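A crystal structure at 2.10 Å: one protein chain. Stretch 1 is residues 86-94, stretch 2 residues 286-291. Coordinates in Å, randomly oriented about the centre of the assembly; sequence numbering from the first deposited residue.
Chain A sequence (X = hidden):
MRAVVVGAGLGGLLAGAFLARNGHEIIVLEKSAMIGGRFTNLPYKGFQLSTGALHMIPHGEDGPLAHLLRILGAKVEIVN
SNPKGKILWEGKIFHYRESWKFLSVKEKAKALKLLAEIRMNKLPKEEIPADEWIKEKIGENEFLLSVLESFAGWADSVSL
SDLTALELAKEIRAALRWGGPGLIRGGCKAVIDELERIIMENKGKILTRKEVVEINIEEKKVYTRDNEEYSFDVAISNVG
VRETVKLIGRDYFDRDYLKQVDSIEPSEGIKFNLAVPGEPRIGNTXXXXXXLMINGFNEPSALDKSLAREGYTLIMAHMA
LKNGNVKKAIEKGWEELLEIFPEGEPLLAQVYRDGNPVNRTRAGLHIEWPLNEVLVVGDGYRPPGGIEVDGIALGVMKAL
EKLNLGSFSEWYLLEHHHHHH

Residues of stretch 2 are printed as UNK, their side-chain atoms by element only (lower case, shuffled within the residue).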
ATOM      1  N   LYS A  86     -16.736   6.848   5.738  1.00 33.36           N
ATOM      2  CA  LYS A  86     -17.621   8.000   5.866  1.00 36.69           C
ATOM      3  C   LYS A  86     -17.225   9.097   4.876  1.00 37.58           C
ATOM      4  O   LYS A  86     -16.166   9.027   4.241  1.00 33.60           O
ATOM      5  CB  LYS A  86     -17.568   8.541   7.295  1.00 37.02           C
ATOM      6  CG  LYS A  86     -18.074   7.556   8.329  1.00 36.47           C
ATOM      7  CD  LYS A  86     -18.111   8.176   9.710  1.00 43.29           C
ATOM      8  CE  LYS A  86     -18.820   7.254  10.689  1.00 37.84           C
ATOM      9  NZ  LYS A  86     -18.953   7.867  12.037  1.00 44.42           N
ATOM     10  N   ILE A  87     -18.072  10.117   4.761  1.00 32.04           N
ATOM     11  CA  ILE A  87     -17.827  11.210   3.827  1.00 34.39           C
ATOM     12  C   ILE A  87     -18.044  12.606   4.422  1.00 38.40           C
ATOM     13  O   ILE A  87     -18.970  12.821   5.200  1.00 35.53           O
ATOM     14  CB  ILE A  87     -18.733  11.048   2.585  1.00 32.72           C
ATOM     15  CG1 ILE A  87     -18.483   9.677   1.949  1.00 30.44           C
ATOM     16  CG2 ILE A  87     -18.460  12.166   1.581  1.00 31.02           C
ATOM     17  CD1 ILE A  87     -19.310   9.398   0.713  1.00 31.98           C
ATOM     18  N   LEU A  88     -17.175  13.544   4.047  1.00 41.35           N
ATOM     19  CA  LEU A  88     -17.263  14.931   4.504  1.00 35.76           C
ATOM     20  C   LEU A  88     -17.754  15.758   3.329  1.00 38.74           C
ATOM     21  O   LEU A  88     -17.025  15.952   2.359  1.00 36.85           O
ATOM     22  CB  LEU A  88     -15.891  15.455   4.945  1.00 37.71           C
ATOM     23  CG  LEU A  88     -15.800  16.969   5.206  1.00 41.68           C
ATOM     24  CD1 LEU A  88     -16.806  17.370   6.274  1.00 34.31           C
ATOM     25  CD2 LEU A  88     -14.386  17.348   5.643  1.00 34.12           C
ATOM     26  N   TRP A  89     -18.984  16.248   3.417  1.00 36.51           N
ATOM     27  CA  TRP A  89     -19.564  17.035   2.338  1.00 39.16           C
ATOM     28  C   TRP A  89     -20.478  18.122   2.884  1.00 40.47           C
ATOM     29  O   TRP A  89     -21.289  17.875   3.775  1.00 37.59           O
ATOM     30  CB  TRP A  89     -20.339  16.108   1.400  1.00 44.37           C
ATOM     31  CG  TRP A  89     -20.987  16.780   0.231  1.00 45.92           C
ATOM     32  CD1 TRP A  89     -22.315  17.047   0.074  1.00 41.25           C
ATOM     33  CD2 TRP A  89     -20.342  17.227  -0.969  1.00 47.71           C
ATOM     34  NE1 TRP A  89     -22.541  17.627  -1.151  1.00 47.32           N
ATOM     35  CE2 TRP A  89     -21.348  17.750  -1.812  1.00 44.08           C
ATOM     36  CE3 TRP A  89     -19.013  17.235  -1.413  1.00 47.69           C
ATOM     37  CZ2 TRP A  89     -21.068  18.276  -3.080  1.00 44.58           C
ATOM     38  CZ3 TRP A  89     -18.731  17.761  -2.676  1.00 53.07           C
ATOM     39  CH2 TRP A  89     -19.758  18.274  -3.493  1.00 53.71           C
ATOM     40  N   GLU A  90     -20.328  19.327   2.342  1.00 40.90           N
ATOM     41  CA  GLU A  90     -21.118  20.484   2.754  1.00 45.57           C
ATOM     42  C   GLU A  90     -21.180  20.651   4.271  1.00 45.61           C
ATOM     43  O   GLU A  90     -22.246  20.873   4.844  1.00 48.21           O
ATOM     44  CB  GLU A  90     -22.532  20.392   2.168  1.00 39.25           C
ATOM     45  CG  GLU A  90     -22.546  20.342   0.644  1.00 37.85           C
ATOM     46  CD  GLU A  90     -23.948  20.289   0.061  1.00 46.07           C
ATOM     47  OE1 GLU A  90     -24.799  19.545   0.597  1.00 46.81           O
ATOM     48  OE2 GLU A  90     -24.191  20.987  -0.947  1.00 41.50           O
ATOM     49  N   GLY A  91     -20.024  20.523   4.913  1.00 44.07           N
ATOM     50  CA  GLY A  91     -19.938  20.696   6.353  1.00 44.85           C
ATOM     51  C   GLY A  91     -20.386  19.562   7.256  1.00 51.75           C
ATOM     52  O   GLY A  91     -20.475  19.755   8.468  1.00 58.37           O
ATOM     53  N   LYS A  92     -20.666  18.387   6.703  1.00 51.76           N
ATOM     54  CA  LYS A  92     -21.099  17.268   7.538  1.00 54.52           C
ATOM     55  C   LYS A  92     -20.407  15.940   7.214  1.00 51.69           C
ATOM     56  O   LYS A  92     -20.234  15.585   6.049  1.00 50.81           O
ATOM     57  CB  LYS A  92     -22.616  17.082   7.429  1.00 55.11           C
ATOM     58  CG  LYS A  92     -23.098  16.749   6.027  1.00 67.76           C
ATOM     59  CD  LYS A  92     -24.538  16.262   6.032  1.00 68.59           C
ATOM     60  CE  LYS A  92     -24.953  15.782   4.648  1.00 71.92           C
ATOM     61  NZ  LYS A  92     -26.272  15.086   4.656  1.00 73.53           N
ATOM     62  N   ILE A  93     -20.013  15.218   8.261  1.00 45.76           N
ATOM     63  CA  ILE A  93     -19.365  13.919   8.106  1.00 47.07           C
ATOM     64  C   ILE A  93     -20.421  12.858   8.355  1.00 43.48           C
ATOM     65  O   ILE A  93     -20.903  12.702   9.476  1.00 52.34           O
ATOM     66  CB  ILE A  93     -18.229  13.712   9.127  1.00 40.34           C
ATOM     67  CG1 ILE A  93     -17.097  14.707   8.863  1.00 39.06           C
ATOM     68  CG2 ILE A  93     -17.716  12.275   9.041  1.00 39.43           C
ATOM     69  CD1 ILE A  93     -15.912  14.560   9.806  1.00 30.36           C
ATOM     70  N   PHE A  94     -20.772  12.115   7.315  1.00 40.46           N
ATOM     71  CA  PHE A  94     -21.804  11.101   7.452  1.00 45.35           C
ATOM     72  C   PHE A  94     -21.410   9.719   6.944  1.00 52.24           C
ATOM     73  O   PHE A  94     -20.375   9.547   6.297  1.00 50.22           O
ATOM     74  CB  PHE A  94     -23.062  11.583   6.733  1.00 43.81           C
ATOM     75  CG  PHE A  94     -22.822  11.990   5.308  1.00 45.26           C
ATOM     76  CD1 PHE A  94     -22.782  11.038   4.296  1.00 47.81           C
ATOM     77  CD2 PHE A  94     -22.628  13.329   4.980  1.00 51.98           C
ATOM     78  CE1 PHE A  94     -22.555  11.409   2.976  1.00 44.49           C
ATOM     79  CE2 PHE A  94     -22.399  13.717   3.663  1.00 34.90           C
ATOM     80  CZ  PHE A  94     -22.363  12.754   2.657  1.00 53.41           C
ATOM     81  N   UNK A 286     -12.488   5.643   8.137  1.00 33.47           N
ATOM     82  CA  UNK A 286     -11.756   6.564   7.281  1.00 33.71           C
ATOM     83  C   UNK A 286     -12.772   7.583   6.788  1.00 30.82           C
ATOM     84  O   UNK A 286     -13.951   7.265   6.638  1.00 32.52           O
ATOM     85  c   UNK A 286      -9.994   4.967   6.505  1.00 39.81           C
ATOM     86  c   UNK A 286     -11.679   4.387   4.060  1.00 40.80           C
ATOM     87  c   UNK A 286     -11.130   5.864   6.060  1.00 35.89           C
ATOM     88  c   UNK A 286     -12.199   5.080   5.301  1.00 41.02           C
ATOM     89  N   UNK A 287     -12.322   8.805   6.546  1.00 31.40           N
ATOM     90  CA  UNK A 287     -13.221   9.844   6.065  1.00 29.10           C
ATOM     91  C   UNK A 287     -12.754  10.401   4.730  1.00 21.54           C
ATOM     92  O   UNK A 287     -11.672  10.976   4.636  1.00 28.20           O
ATOM     93  c   UNK A 287     -13.795  10.508   8.420  1.00 27.11           C
ATOM     94  c   UNK A 287     -13.324  11.018   7.068  1.00 29.82           C
ATOM     95  c   UNK A 287     -14.283  12.081   6.527  1.00 27.06           C
ATOM     96  N   UNK A 288     -13.571  10.218   3.700  1.00 23.70           N
ATOM     97  CA  UNK A 288     -13.249  10.738   2.381  1.00 29.27           C
ATOM     98  C   UNK A 288     -13.566  12.230   2.391  1.00 31.12           C
ATOM     99  O   UNK A 288     -14.534  12.653   3.018  1.00 31.89           O
ATOM    100  c   UNK A 288     -13.824   6.225   1.447  1.00 30.88           C
ATOM    101  c   UNK A 288     -13.612   8.613   1.067  1.00 33.56           C
ATOM    102  c   UNK A 288     -14.071  10.013   1.318  1.00 26.14           C
ATOM    103  c   UNK A 288     -12.477   8.371   0.301  1.00 33.98           C
ATOM    104  c   UNK A 288     -14.283   7.530   1.636  1.00 31.30           C
ATOM    105  c   UNK A 288     -12.684   5.996   0.680  1.00 30.34           C
ATOM    106  c   UNK A 288     -12.010   7.069   0.105  1.00 35.99           C
ATOM    107  N   UNK A 289     -12.754  13.022   1.700  1.00 29.98           N
ATOM    108  CA  UNK A 289     -12.954  14.466   1.679  1.00 26.86           C
ATOM    109  C   UNK A 289     -13.139  15.030   0.273  1.00 29.18           C
ATOM    110  O   UNK A 289     -12.316  15.805  -0.212  1.00 29.34           O
ATOM    111  o   UNK A 289     -10.556  14.832   1.670  1.00 29.80           O
ATOM    112  c   UNK A 289     -11.767  15.178   2.355  1.00 30.58           C
ATOM    113  c   UNK A 289     -11.645  14.744   3.819  1.00 24.71           C
ATOM    114  N   UNK A 290     -14.231  14.649  -0.398  1.00 25.30           N
ATOM    115  CA  UNK A 290     -14.474  15.156  -1.750  1.00 30.11           C
ATOM    116  C   UNK A 290     -14.479  16.686  -1.767  1.00 36.01           C
ATOM    117  O   UNK A 290     -15.048  17.322  -0.880  1.00 36.99           O
ATOM    118  c   UNK A 290     -15.838  14.562  -2.100  1.00 31.95           C
ATOM    119  c   UNK A 290     -15.415  13.942   0.126  1.00 27.71           C
ATOM    120  c   UNK A 290     -16.522  14.479  -0.755  1.00 33.47           C
ATOM    121  N   UNK A 291     -13.827  17.268  -2.767  1.00 36.09           N
ATOM    122  CA  UNK A 291     -13.786  18.714  -2.871  1.00 37.54           C
ATOM    123  C   UNK A 291     -12.511  19.354  -2.361  1.00 32.70           C
ATOM    124  O   UNK A 291     -12.196  20.470  -2.754  1.00 34.18           O
TER
HETATM  125  O   HOH W   1     -14.943  17.226   1.629  1.00 26.13           O

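Position 286 carries four side-chain carbons, forked at the first, with one arm two carbons long; that beta-branched pattern is isoleucine. The CA-to-CB bond of I286 points away from stretch 1, so the contact is made by the backbone: K86 N donates to I286 O at 3.0 Å, with an N-H...O angle of 147°.

Position 287 has three carbons, one carrying the other two. With no further atom on either arm, this is valine. V287 has chi1 at 180° (t), and its CG1 lies 4.1 Å from L88 CB and 4.3 Å from I93 CG2, so one methyl reaches both strands of the hairpin in stretch 1. The bridge to K86 is parallel, CA to CA 4.8 Å, and V287 CA approaches K86 O at 3.6 Å in a CA-H...O contact, with 145° at the hydrogen.

Position 288 shows one carbon followed by a ring of six carbons. No oxygen extends the ring, which excludes tyrosine and leaves phenylalanine. Its backbone is bonded on both sides of the residue: F288 N donates to K86 O (2.9 Å, 170°), and F288 O accepts from L88 N (3.0 Å, 153°). K86 O sits at the edge of the F288 ring, near its plane. I87 pairs with F288 in the second parallel bridge, also 4.8 Å between CA atoms, and their side chains meet loosely, I87 CG1 to F288 CB at 4.5 Å.

Position 289 has one carbon bearing an oxygen and a carbon, hence threonine. Its CA-to-CB bond points away; T289 CG2 still comes within 4.2 Å of L88 CD2, while T289 OG1 is hydrogen-bonded elsewhere in the structure.

Position 290 has three carbons that close onto the backbone N, which identifies proline. P290 CD is 3.4 Å from L88 O and 3.8 Å from I87 CG2; P290 CG meets W89 CE3 obliquely at 3.8 Å. Having no N-H, P290 cannot donate to L88 O. Instead a water donates to both L88 O and P290 O, 2.5 Å from its oxygen to each.

Position 291 has no side-chain atoms and is glycine; at its phi/psi of 100/-22°, a CB would be jammed against the preceding carbonyl oxygen.

The contact therefore works as a short parallel ladder of three backbone hydrogen bonds. Where that pairing ends, apolar packing of P290 against I87 and W89, together with the bridging water, carries it on. In all, 421 Å² is buried, summed over both stretches.

Stretch 2, residues 286-291: IVFTPG
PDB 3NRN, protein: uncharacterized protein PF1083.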